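Local coordinates for protein R.Pab1 family restriction endonuclease (Campylobacter coli, PDB 7CFA) that acts as a restriction DNA glycosylase, probably excising a base within its recognition sequence and so leading to cleavage of the DNA strand, at residues Val49-Gly54 and Leu170-Pro175. The protein carries 2 engineered substitutions. Sequence-based numbering, arbitrary orientation.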
loop_
_atom_site.group_PDB
_atom_site.type_symbol
_atom_site.label_atom_id
_atom_site.label_comp_id
_atom_site.label_asym_id
_atom_site.label_seq_id
_atom_site.Cartn_x
_atom_site.Cartn_y
_atom_site.Cartn_z
ATOM N N VAL A 49 -5.347 -1.486 18.535
ATOM C CA VAL A 49 -4.120 -2.162 18.135
ATOM C C VAL A 49 -4.378 -2.868 16.813
ATOM O O VAL A 49 -5.382 -3.573 16.665
ATOM C CB VAL A 49 -3.661 -3.159 19.211
ATOM C CG1 VAL A 49 -2.433 -3.929 18.736
ATOM C CG2 VAL A 49 -3.375 -2.441 20.518
ATOM N N GLU A 50 -3.490 -2.667 15.846
ATOM C CA GLU A 50 -3.549 -3.372 14.571
ATOM C C GLU A 50 -2.400 -4.367 14.523
ATOM O O GLU A 50 -1.231 -3.970 14.555
ATOM C CB GLU A 50 -3.473 -2.403 13.394
ATOM C CG GLU A 50 -3.927 -3.018 12.081
ATOM C CD GLU A 50 -3.766 -2.081 10.904
ATOM O OE1 GLU A 50 -2.612 -1.767 10.548
ATOM O OE2 GLU A 50 -4.796 -1.650 10.342
ATOM N N TRP A 51 -2.735 -5.652 14.440
ATOM C CA TRP A 51 -1.761 -6.740 14.538
ATOM C C TRP A 51 -1.865 -7.606 13.284
ATOM O O TRP A 51 -2.818 -8.377 13.134
ATOM C CB TRP A 51 -2.003 -7.559 15.807
ATOM C CG TRP A 51 -1.025 -8.671 16.066
ATOM C CD1 TRP A 51 0.097 -8.975 15.347
ATOM C CD2 TRP A 51 -1.090 -9.629 17.131
ATOM N NE1 TRP A 51 0.732 -10.065 15.900
ATOM C CE2 TRP A 51 0.022 -10.484 16.996
ATOM C CE3 TRP A 51 -1.983 -9.846 18.185
ATOM C CZ2 TRP A 51 0.264 -11.537 17.875
ATOM C CZ3 TRP A 51 -1.741 -10.893 19.056
ATOM C CH2 TRP A 51 -0.628 -11.725 18.895
ATOM N N GLN A 52 -0.886 -7.476 12.385
ATOM C CA GLN A 52 -0.800 -8.338 11.207
ATOM C C GLN A 52 -0.238 -9.684 11.659
ATOM O O GLN A 52 0.956 -9.975 11.550
ATOM C CB GLN A 52 0.058 -7.703 10.119
ATOM C CG GLN A 52 0.055 -8.486 8.812
ATOM C CD GLN A 52 0.902 -7.840 7.734
ATOM O OE1 GLN A 52 1.598 -6.854 7.979
ATOM N NE2 GLN A 52 0.845 -8.394 6.529
ATOM N N ILE A 53 -1.132 -10.520 12.171
ATOM C CA ILE A 53 -0.744 -11.748 12.854
ATOM C C ILE A 53 -0.562 -12.869 11.840
ATOM O O ILE A 53 -1.276 -12.948 10.833
ATOM C CB ILE A 53 -1.793 -12.112 13.921
ATOM C CG1 ILE A 53 -1.341 -13.316 14.748
ATOM C CG2 ILE A 53 -3.147 -12.378 13.274
ATOM C CD1 ILE A 53 -2.285 -13.656 15.875
ATOM N N GLY A 54 0.413 -13.742 12.100
ATOM C CA GLY A 54 0.639 -14.925 11.307
ATOM C C GLY A 54 0.297 -16.195 12.072
ATOM O O GLY A 54 -0.064 -16.178 13.246
ATOM N N LEU A 170 -4.426 -10.449 6.611
ATOM C CA LEU A 170 -5.313 -10.442 7.765
ATOM C C LEU A 170 -4.702 -9.602 8.878
ATOM O O LEU A 170 -3.520 -9.750 9.200
ATOM C CB LEU A 170 -5.575 -11.869 8.251
ATOM C CG LEU A 170 -6.667 -12.091 9.303
ATOM C CD1 LEU A 170 -7.333 -13.440 9.091
ATOM C CD2 LEU A 170 -6.104 -12.003 10.715
ATOM N N TYR A 171 -5.513 -8.722 9.458
ATOM C CA TYR A 171 -5.104 -7.885 10.576
ATOM C C TYR A 171 -6.021 -8.162 11.758
ATOM O O TYR A 171 -7.244 -8.220 11.597
ATOM C CB TYR A 171 -5.141 -6.402 10.202
ATOM C CG TYR A 171 -4.135 -6.023 9.139
ATOM C CD1 TYR A 171 -4.440 -6.154 7.789
ATOM C CD2 TYR A 171 -2.879 -5.542 9.484
ATOM C CE1 TYR A 171 -3.523 -5.814 6.813
ATOM C CE2 TYR A 171 -1.953 -5.197 8.514
ATOM C CZ TYR A 171 -2.281 -5.335 7.181
ATOM O OH TYR A 171 -1.367 -4.995 6.211
ATOM N N PHE A 172 -5.428 -8.342 12.932
ATOM C CA PHE A 172 -6.163 -8.605 14.162
ATOM C C PHE A 172 -6.215 -7.316 14.973
ATOM O O PHE A 172 -5.170 -6.737 15.289
ATOM C CB PHE A 172 -5.494 -9.734 14.946
ATOM C CG PHE A 172 -6.230 -10.139 16.188
ATOM C CD1 PHE A 172 -7.611 -10.260 16.188
ATOM C CD2 PHE A 172 -5.536 -10.423 17.353
ATOM C CE1 PHE A 172 -8.285 -10.644 17.333
ATOM C CE2 PHE A 172 -6.203 -10.809 18.497
ATOM C CZ PHE A 172 -7.578 -10.920 18.488
ATOM N N CYS A 173 -7.424 -6.863 15.299
ATOM C CA CYS A 173 -7.619 -5.552 15.900
ATOM C C CYS A 173 -8.434 -5.645 17.183
ATOM O O CYS A 173 -9.343 -6.474 17.305
ATOM C CB CYS A 173 -8.311 -4.596 14.921
ATOM S SG CYS A 173 -7.472 -4.435 13.326
ATOM N N PHE A 174 -8.108 -4.772 18.128
ATOM C CA PHE A 174 -8.783 -4.693 19.417
ATOM C C PHE A 174 -8.357 -3.396 20.105
ATOM O O PHE A 174 -7.274 -2.871 19.822
ATOM C CB PHE A 174 -8.453 -5.907 20.301
ATOM C CG PHE A 174 -6.985 -6.179 20.430
ATOM C CD1 PHE A 174 -6.237 -5.565 21.422
ATOM C CD2 PHE A 174 -6.352 -7.053 19.563
ATOM C CE1 PHE A 174 -4.884 -5.816 21.541
ATOM C CE2 PHE A 174 -5.001 -7.307 19.678
ATOM C CZ PHE A 174 -4.266 -6.687 20.668
ATOM N N PRO A 175 -9.189 -2.870 21.006
ATOM C CA PRO A 175 -8.864 -1.593 21.654
ATOM C C PRO A 175 -7.607 -1.681 22.507
ATOM O O PRO A 175 -7.287 -2.723 23.083
ATOM C CB PRO A 175 -10.099 -1.310 22.518
ATOM C CG PRO A 175 -11.192 -2.116 21.905
ATOM C CD PRO A 175 -10.531 -3.348 21.379
#
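V49-W51 and L170-P175 run as adjacent antiparallel strands, their axes 157° apart, with V49-F174 and W51-F172 as hydrogen-bonded pairs flanking the non-hydrogen-bonded pair E50-C173. The V49 N to F174 O bond, 2.7 Å, is nearly straight and lies almost along the carbonyl axis, whereas its return bond from F174 N to V49 O is weak. W51 and F172 exchange a second pair, in which W51 O accepts from F172 N at 2.6 Å. Just beyond, Q52 centres an inverse gamma turn that takes the chain out of the strand.

On the face carrying V49, W51, F172 and F174, the F174 ring, with CG between its backbone N and carbonyl carbon (chi1 51°), swings alongside V49. CB of V49 sits over one face of this ring in a CH-pi contact, 4.0 Å from the centroid. CE3 of W51 lies in the plane of the F172 ring at its edge, 3.7 Å from CD2, while F174 CD2 lies over one face of that ring, offset toward its rim. I53 extends this apolar row, its CG2 touching CD2 of L170 and CB of F172.

The other face is more polar. The Y171 ring lies beside the extended Q52 chain, with CE2 3.6 Å from Q52 CB, and CG of E50 packs against CD2 of the same ring. E50 OE1 forms a salt bridge with R22 and OE2 with K24; the E154 carboxylate lies close to OE2, and the two bases would probably offset the repulsion between the acids.

The pair forms the middle of a seven-stranded antiparallel sheet, consistent with the curved half-pipe fold of the R.PabI family: strand 21-27 adjoins V49-W51 and strand 152-159 adjoins L170-P175, while M214, I217 and F218 of helix 208-219 pack on I53, L170 and F172.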